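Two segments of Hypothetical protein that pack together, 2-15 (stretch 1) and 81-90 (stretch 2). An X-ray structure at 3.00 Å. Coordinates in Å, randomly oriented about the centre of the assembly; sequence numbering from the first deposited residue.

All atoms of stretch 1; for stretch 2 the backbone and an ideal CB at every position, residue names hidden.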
ATOM      1  N   GLU A   2      -3.405   6.121  17.976  1.00 56.70           N
ATOM      2  CA  GLU A   2      -4.458   6.834  17.232  1.00 56.19           C
ATOM      3  C   GLU A   2      -4.498   6.524  15.735  1.00 55.78           C
ATOM      4  O   GLU A   2      -3.477   6.210  15.113  1.00 55.85           O
ATOM      5  CB  GLU A   2      -4.311   8.358  17.412  1.00 56.07           C
ATOM      6  CG  GLU A   2      -4.713   8.896  18.785  1.00 57.25           C
ATOM      7  CD  GLU A   2      -6.125   8.477  19.192  1.00 57.96           C
ATOM      8  OE1 GLU A   2      -6.312   7.297  19.584  1.00 57.05           O
ATOM      9  OE2 GLU A   2      -7.046   9.334  19.112  1.00 58.70           O
ATOM     10  N   ILE A   3      -5.694   6.635  15.167  1.00 55.08           N
ATOM     11  CA  ILE A   3      -5.920   6.394  13.743  1.00 54.41           C
ATOM     12  C   ILE A   3      -4.820   6.971  12.838  1.00 53.89           C
ATOM     13  O   ILE A   3      -4.247   6.249  12.047  1.00 52.95           O
ATOM     14  CB  ILE A   3      -7.305   6.974  13.307  1.00 54.67           C
ATOM     15  CG1 ILE A   3      -7.415   6.997  11.782  1.00 53.46           C
ATOM     16  CG2 ILE A   3      -7.493   8.381  13.891  1.00 54.40           C
ATOM     17  CD1 ILE A   3      -7.320   5.641  11.149  1.00 53.43           C
ATOM     18  N   GLN A   4      -4.519   8.258  12.947  1.00 54.94           N
ATOM     19  CA  GLN A   4      -3.487   8.813  12.092  1.00 57.66           C
ATOM     20  C   GLN A   4      -2.086   8.510  12.615  1.00 58.96           C
ATOM     21  O   GLN A   4      -1.093   8.911  12.010  1.00 59.90           O
ATOM     22  CB  GLN A   4      -3.666  10.324  11.925  1.00 59.51           C
ATOM     23  CG  GLN A   4      -2.871  11.217  12.892  1.00 63.23           C
ATOM     24  CD  GLN A   4      -3.360  11.150  14.336  1.00 64.70           C
ATOM     25  OE1 GLN A   4      -4.565  11.191  14.597  1.00 65.07           O
ATOM     26  NE2 GLN A   4      -2.420  11.068  15.281  1.00 65.07           N
ATOM     27  N   GLU A   5      -2.003   7.813  13.746  1.00 60.16           N
ATOM     28  CA  GLU A   5      -0.714   7.448  14.325  1.00 60.92           C
ATOM     29  C   GLU A   5      -0.190   6.231  13.585  1.00 60.50           C
ATOM     30  O   GLU A   5       0.929   6.234  13.068  1.00 61.13           O
ATOM     31  CB  GLU A   5      -0.845   7.108  15.814  1.00 63.92           C
ATOM     32  CG  GLU A   5      -1.027   8.303  16.756  1.00 69.16           C
ATOM     33  CD  GLU A   5       0.216   9.193  16.861  1.00 72.23           C
ATOM     34  OE1 GLU A   5       0.184  10.166  17.661  1.00 72.78           O
ATOM     35  OE2 GLU A   5       1.217   8.923  16.147  1.00 73.71           O
ATOM     36  N   ILE A   6      -1.007   5.185  13.538  1.00 59.83           N
ATOM     37  CA  ILE A   6      -0.637   3.949  12.849  1.00 59.11           C
ATOM     38  C   ILE A   6      -0.370   4.228  11.372  1.00 58.22           C
ATOM     39  O   ILE A   6       0.422   3.538  10.728  1.00 57.31           O
ATOM     40  CB  ILE A   6      -1.762   2.907  12.959  1.00 58.90           C
ATOM     41  CG1 ILE A   6      -1.481   1.730  12.036  1.00 58.73           C
ATOM     42  CG2 ILE A   6      -3.075   3.529  12.586  1.00 59.35           C
ATOM     43  CD1 ILE A   6      -2.592   0.718  12.030  1.00 59.37           C
ATOM     44  N   SER A   7      -1.042   5.248  10.849  1.00 57.38           N
ATOM     45  CA  SER A   7      -0.886   5.638   9.462  1.00 56.44           C
ATOM     46  C   SER A   7       0.529   6.097   9.190  1.00 56.54           C
ATOM     47  O   SER A   7       1.144   5.665   8.222  1.00 56.69           O
ATOM     48  CB  SER A   7      -1.841   6.769   9.121  1.00 56.29           C
ATOM     49  OG  SER A   7      -1.572   7.261   7.820  1.00 57.03           O
ATOM     50  N   LYS A   8       1.037   6.984  10.042  1.00 57.17           N
ATOM     51  CA  LYS A   8       2.391   7.518   9.889  1.00 58.11           C
ATOM     52  C   LYS A   8       3.455   6.447  10.118  1.00 57.02           C
ATOM     53  O   LYS A   8       4.578   6.546   9.618  1.00 56.24           O
ATOM     54  CB  LYS A   8       2.617   8.678  10.864  1.00 60.40           C
ATOM     55  CG  LYS A   8       4.058   9.205  10.868  1.00 63.23           C
ATOM     56  CD  LYS A   8       4.184  10.524  11.625  1.00 64.58           C
ATOM     57  CE  LYS A   8       3.331  11.623  10.984  1.00 65.60           C
ATOM     58  NZ  LYS A   8       3.692  11.873   9.563  1.00 65.09           N
ATOM     59  N   LEU A   9       3.083   5.435  10.891  1.00 56.08           N
ATOM     60  CA  LEU A   9       3.956   4.317  11.212  1.00 54.68           C
ATOM     61  C   LEU A   9       4.112   3.422   9.973  1.00 52.96           C
ATOM     62  O   LEU A   9       5.204   2.928   9.678  1.00 51.88           O
ATOM     63  CB  LEU A   9       3.337   3.527  12.367  1.00 56.85           C
ATOM     64  CG  LEU A   9       4.261   2.738  13.298  1.00 58.29           C
ATOM     65  CD1 LEU A   9       4.946   1.619  12.527  1.00 60.59           C
ATOM     66  CD2 LEU A   9       5.289   3.686  13.906  1.00 60.04           C
ATOM     67  N   ALA A  10       3.004   3.227   9.260  1.00 51.05           N
ATOM     68  CA  ALA A  10       2.967   2.415   8.049  1.00 47.71           C
ATOM     69  C   ALA A  10       3.690   3.132   6.921  1.00 46.25           C
ATOM     70  O   ALA A  10       4.331   2.496   6.089  1.00 47.78           O
ATOM     71  CB  ALA A  10       1.526   2.142   7.650  1.00 46.13           C
ATOM     72  N   ILE A  11       3.583   4.456   6.896  1.00 43.78           N
ATOM     73  CA  ILE A  11       4.224   5.254   5.863  1.00 42.52           C
ATOM     74  C   ILE A  11       5.722   5.264   6.077  1.00 43.27           C
ATOM     75  O   ILE A  11       6.494   4.973   5.162  1.00 43.87           O
ATOM     76  CB  ILE A  11       3.682   6.698   5.861  1.00 40.91           C
ATOM     77  CG1 ILE A  11       2.219   6.689   5.403  1.00 40.08           C
ATOM     78  CG2 ILE A  11       4.525   7.589   4.969  1.00 37.88           C
ATOM     79  CD1 ILE A  11       1.609   8.057   5.260  1.00 39.93           C
ATOM     80  N   GLU A  12       6.141   5.589   7.291  1.00 44.77           N
ATOM     81  CA  GLU A  12       7.562   5.620   7.616  1.00 45.59           C
ATOM     82  C   GLU A  12       8.175   4.277   7.227  1.00 44.33           C
ATOM     83  O   GLU A  12       9.266   4.225   6.648  1.00 43.46           O
ATOM     84  CB  GLU A  12       7.748   5.877   9.121  1.00 49.10           C
ATOM     85  CG  GLU A  12       9.210   5.990   9.578  1.00 53.54           C
ATOM     86  CD  GLU A  12       9.356   6.246  11.082  1.00 55.79           C
ATOM     87  OE1 GLU A  12       8.974   5.354  11.877  1.00 56.36           O
ATOM     88  OE2 GLU A  12       9.852   7.339  11.462  1.00 56.25           O
ATOM     89  N   ALA A  13       7.458   3.196   7.541  1.00 42.78           N
ATOM     90  CA  ALA A  13       7.902   1.833   7.233  1.00 40.43           C
ATOM     91  C   ALA A  13       8.125   1.643   5.734  1.00 39.10           C
ATOM     92  O   ALA A  13       9.074   0.989   5.317  1.00 37.82           O
ATOM     93  CB  ALA A  13       6.875   0.830   7.732  1.00 40.34           C
ATOM     94  N   LEU A  14       7.234   2.210   4.933  1.00 37.91           N
ATOM     95  CA  LEU A  14       7.355   2.125   3.495  1.00 37.10           C
ATOM     96  C   LEU A  14       8.569   2.943   3.061  1.00 37.91           C
ATOM     97  O   LEU A  14       9.194   2.648   2.045  1.00 37.81           O
ATOM     98  CB  LEU A  14       6.085   2.663   2.840  1.00 37.43           C
ATOM     99  CG  LEU A  14       4.825   1.819   3.050  1.00 36.81           C
ATOM    100  CD1 LEU A  14       3.589   2.669   2.919  1.00 36.23           C
ATOM    101  CD2 LEU A  14       4.803   0.681   2.041  1.00 36.46           C
ATOM    102  N   GLU A  15       8.905   3.973   3.835  1.00 39.04           N
ATOM    103  CA  GLU A  15      10.055   4.813   3.512  1.00 39.65           C
ATOM    104  C   GLU A  15      11.382   4.151   3.899  1.00 38.31           C
ATOM    105  O   GLU A  15      12.427   4.484   3.356  1.00 36.58           O
ATOM    106  CB  GLU A  15       9.954   6.171   4.215  1.00 41.73           C
ATOM    107  CG  GLU A  15       8.748   7.015   3.840  1.00 44.89           C
ATOM    108  CD  GLU A  15       8.915   8.483   4.254  1.00 47.88           C
ATOM    109  OE1 GLU A  15       7.942   9.274   4.133  1.00 47.40           O
ATOM    110  OE2 GLU A  15      10.031   8.847   4.695  1.00 49.70           O
ATOM    111  N   UNK A  81      -3.660  -5.628   5.290  1.00 33.88           N
ATOM    112  CA  UNK A  81      -4.847  -5.179   6.009  1.00 36.22           C
ATOM    113  C   UNK A  81      -4.592  -4.932   7.496  1.00 38.04           C
ATOM    114  O   UNK A  81      -4.367  -5.877   8.260  1.00 38.66           O
ATOM    115  CB  UNK A  81      -5.965  -6.211   5.848  1.00 36.22           C
ATOM    116  N   UNK A  82      -4.651  -3.669   7.914  1.00 39.33           N
ATOM    117  CA  UNK A  82      -4.419  -3.337   9.321  1.00 41.56           C
ATOM    118  C   UNK A  82      -5.638  -2.761  10.040  1.00 42.46           C
ATOM    119  O   UNK A  82      -5.518  -1.787  10.791  1.00 42.42           O
ATOM    120  CB  UNK A  82      -3.265  -2.337   9.420  1.00 41.56           C
ATOM    121  N   UNK A  83      -6.804  -3.362   9.804  1.00 42.98           N
ATOM    122  CA  UNK A  83      -8.020  -2.897  10.454  1.00 44.57           C
ATOM    123  C   UNK A  83      -8.659  -1.627   9.908  1.00 45.44           C
ATOM    124  O   UNK A  83      -9.377  -1.674   8.910  1.00 46.31           O
ATOM    125  CB  UNK A  83      -7.717  -2.677  11.938  1.00 44.57           C
ATOM    126  N   UNK A  84      -8.420  -0.494  10.569  1.00 45.49           N
ATOM    127  CA  UNK A  84      -8.988   0.773  10.131  1.00 44.70           C
ATOM    128  C   UNK A  84      -8.070   1.430   9.130  1.00 43.23           C
ATOM    129  O   UNK A  84      -8.416   2.449   8.534  1.00 43.46           O
ATOM    130  CB  UNK A  84      -9.236   1.704  11.320  1.00 44.70           C
ATOM    131  N   UNK A  85      -6.887   0.852   8.962  1.00 40.71           N
ATOM    132  CA  UNK A  85      -5.922   1.352   8.000  1.00 38.51           C
ATOM    133  C   UNK A  85      -5.382   0.176   7.222  1.00 38.11           C
ATOM    134  O   UNK A  85      -5.098  -0.880   7.785  1.00 37.65           O
ATOM    135  CB  UNK A  85      -4.794   2.127   8.684  1.00 38.51           C
ATOM    136  N   UNK A  86      -5.236   0.361   5.920  1.00 37.37           N
ATOM    137  CA  UNK A  86      -4.726  -0.701   5.073  1.00 36.31           C
ATOM    138  C   UNK A  86      -3.713  -0.142   4.087  1.00 34.85           C
ATOM    139  O   UNK A  86      -3.907   0.948   3.558  1.00 34.40           O
ATOM    140  CB  UNK A  86      -5.869  -1.399   4.333  1.00 36.31           C
ATOM    141  N   UNK A  87      -2.634  -0.892   3.857  1.00 34.16           N
ATOM    142  CA  UNK A  87      -1.562  -0.476   2.941  1.00 33.34           C
ATOM    143  C   UNK A  87      -1.527  -1.311   1.672  1.00 32.51           C
ATOM    144  O   UNK A  87      -1.618  -2.537   1.725  1.00 32.98           O
ATOM    145  CB  UNK A  87      -0.206  -0.563   3.644  1.00 33.34           C
ATOM    146  N   UNK A  88      -1.391  -0.622   0.541  1.00 30.39           N
ATOM    147  CA  UNK A  88      -1.293  -1.247  -0.768  1.00 28.30           C
ATOM    148  C   UNK A  88       0.091  -0.993  -1.348  1.00 28.66           C
ATOM    149  O   UNK A  88       0.484   0.159  -1.555  1.00 28.91           O
ATOM    150  CB  UNK A  88      -2.380  -0.722  -1.708  1.00 28.30           C
ATOM    151  N   UNK A  89       0.830  -2.071  -1.598  1.00 28.33           N
ATOM    152  CA  UNK A  89       2.158  -1.981  -2.191  1.00 28.02           C
ATOM    153  C   UNK A  89       2.020  -2.691  -3.525  1.00 29.39           C
ATOM    154  O   UNK A  89       1.646  -3.863  -3.565  1.00 29.38           O
ATOM    155  CB  UNK A  89       3.247  -2.595  -1.309  1.00 28.02           C
ATOM    156  N   UNK A  90       2.293  -1.985  -4.618  1.00 31.11           N
ATOM    157  CA  UNK A  90       2.149  -2.598  -5.930  1.00 32.87           C
ATOM    158  C   UNK A  90       3.140  -2.109  -6.986  1.00 32.22           C
ATOM    159  O   UNK A  90       3.710  -1.028  -6.866  1.00 33.85           O
ATOM    160  CB  UNK A  90       0.726  -2.355  -6.437  1.00 32.87           C
TER

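Helix 3-15 runs beside strand 85-90 with an angle of 18° between their N-to-C directions and a closest axial approach of 9.2 Å. That spacing leaves room for one layer of side chains, and the helix face made by Ile3, Ile6, Ala10 and Leu14 offers only carbon to it.

At position 81 the ideal CB has nothing of stretch 1 within 5.5 Å, so the helix sets no preference. The residue is Asp81; its OD2 accepts a hydrogen bond from the backbone N of position 83 (3.2 Å), which ties the side chain to the following turn.

Position 82 points its CA-to-CB bond toward the helix, and the ideal CB lies 4.1 Å from Ile6 CD1. A methyl group already makes contact there, so a small apolar residue fits well; a longer one would need a rotamer that avoids the isoleucine tip. Ala82 is deposited, its CB 4.1 Å from Ile6 CD1. It also opens a type II' turn that closes at position 85.

Position 83 has phi/psi of 77/-100. The positive phi in the second place of a type II' turn favours glycine, and no atom of stretch 1 lies near the ideal CB. The residue is Gly83.

At position 84, phi/psi of -88/-8 suits the third place of the turn. The ideal CB is 4.4 Å from Ile3 CD1, a glancing contact at the end of the helix that provides no polar partner, so many side chains are possible, Asn, Ser or Asp among them. Asp84 takes chi1 of -40° (m) and touches stretch 1 lightly, its CB 4.4 Å from Ile3 CD1.

Position 85 begins the strand, with phi/psi of -134/138. Its ideal CB points almost straight at Ser7 CA, 5.3 Å away, with Ile6 CD1 at 4.2 Å and Ile3 CD1 at 5.0 Å off the axis of the bond. A branched aliphatic such as Val or Ile suits the extended backbone and can reach sideways to these apolar tips. Val85, with chi1 of 161° (t), puts CG2 3.7 Å from Ile3 CD1 and 4.1 Å from Ile6 CG2; it has the largest area covered by the helix of any residue in stretch 2.

Position 86 points away, as strand alternation requires, and stretch 1 cannot choose its residue. It is Val86.

Position 87 turns back toward the helix, its ideal CB 5.0 Å from Leu14 CD1 and 5.1 Å from Ala10 CB. These gaps leave room for methyl groups beyond CB, so Val, Ile or perhaps Leu would serve. In Val87 (chi1 178°, t), CG2 meets Ala10 CB at 3.7 Å and CG1 meets Leu14 CD1 at 3.9 Å.

Position 88 again points away, leaving the choice open; it is His88.

At position 89 the CA-to-CB bond faces the helix, with the ideal CB 4.9 Å from Leu14 CD2. A medium aliphatic could close that gap. Val89 does so, placing CG2 3.8 Å from Leu14 CD2.

Position 90 is out of reach of stretch 1; it holds Met90, modelled as selenomethionine.

Stretch 2 81-90: DAGDVVVHVM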
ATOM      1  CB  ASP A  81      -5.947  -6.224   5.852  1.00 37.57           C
ATOM      2  CG  ASP A  81      -7.244  -5.800   6.488  1.00 39.78           C
ATOM      3  OD1 ASP A  81      -8.164  -6.652   6.590  1.00 41.47           O
ATOM      4  OD2 ASP A  81      -7.350  -4.617   6.879  1.00 39.72           O
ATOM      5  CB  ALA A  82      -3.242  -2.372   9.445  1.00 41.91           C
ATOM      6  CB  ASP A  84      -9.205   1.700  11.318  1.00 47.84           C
ATOM      7  CG  ASP A  84      -9.732   0.961  12.530  1.00 52.05           C
ATOM      8  OD1 ASP A  84      -8.895   0.430  13.305  1.00 54.04           O
ATOM      9  OD2 ASP A  84     -10.975   0.887  12.698  1.00 52.78           O
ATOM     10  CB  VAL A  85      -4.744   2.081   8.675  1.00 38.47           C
ATOM     11  CG1 VAL A  85      -3.569   2.163   7.715  1.00 37.31           C
ATOM     12  CG2 VAL A  85      -5.160   3.479   9.071  1.00 37.08           C
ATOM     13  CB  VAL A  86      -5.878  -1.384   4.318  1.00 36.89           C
ATOM     14  CG1 VAL A  86      -6.651  -0.360   3.518  1.00 37.55           C
ATOM     15  CG2 VAL A  86      -5.325  -2.473   3.422  1.00 39.48           C
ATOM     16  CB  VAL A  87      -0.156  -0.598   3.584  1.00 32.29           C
ATOM     17  CG1 VAL A  87       0.907  -0.204   2.577  1.00 30.50           C
ATOM     18  CG2 VAL A  87      -0.058   0.278   4.814  1.00 31.19           C
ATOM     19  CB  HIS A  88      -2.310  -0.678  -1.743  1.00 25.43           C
ATOM     20  CG  HIS A  88      -3.687  -1.225  -1.572  1.00 26.57           C
ATOM     21  ND1 HIS A  88      -4.553  -0.772  -0.607  1.00 26.47           N
ATOM     22  CD2 HIS A  88      -4.349  -2.193  -2.251  1.00 27.63           C
ATOM     23  CE1 HIS A  88      -5.694  -1.433  -0.696  1.00 27.45           C
ATOM     24  NE2 HIS A  88      -5.595  -2.302  -1.686  1.00 26.61           N
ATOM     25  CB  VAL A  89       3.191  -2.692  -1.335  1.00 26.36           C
ATOM     26  CG1 VAL A  89       4.564  -2.497  -1.922  1.00 24.87           C
ATOM     27  CG2 VAL A  89       3.131  -2.162   0.076  1.00 25.97           C
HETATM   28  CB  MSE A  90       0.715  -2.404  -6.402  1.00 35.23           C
HETATM   29  CG  MSE A  90       0.142  -1.022  -6.110  1.00 41.90           C
HETATM   30 SE   MSE A  90      -1.800  -0.870  -6.451  1.00 51.92          SE
HETATM   31  CE  MSE A  90      -2.296   0.119  -4.852  1.00 50.51           C
TER
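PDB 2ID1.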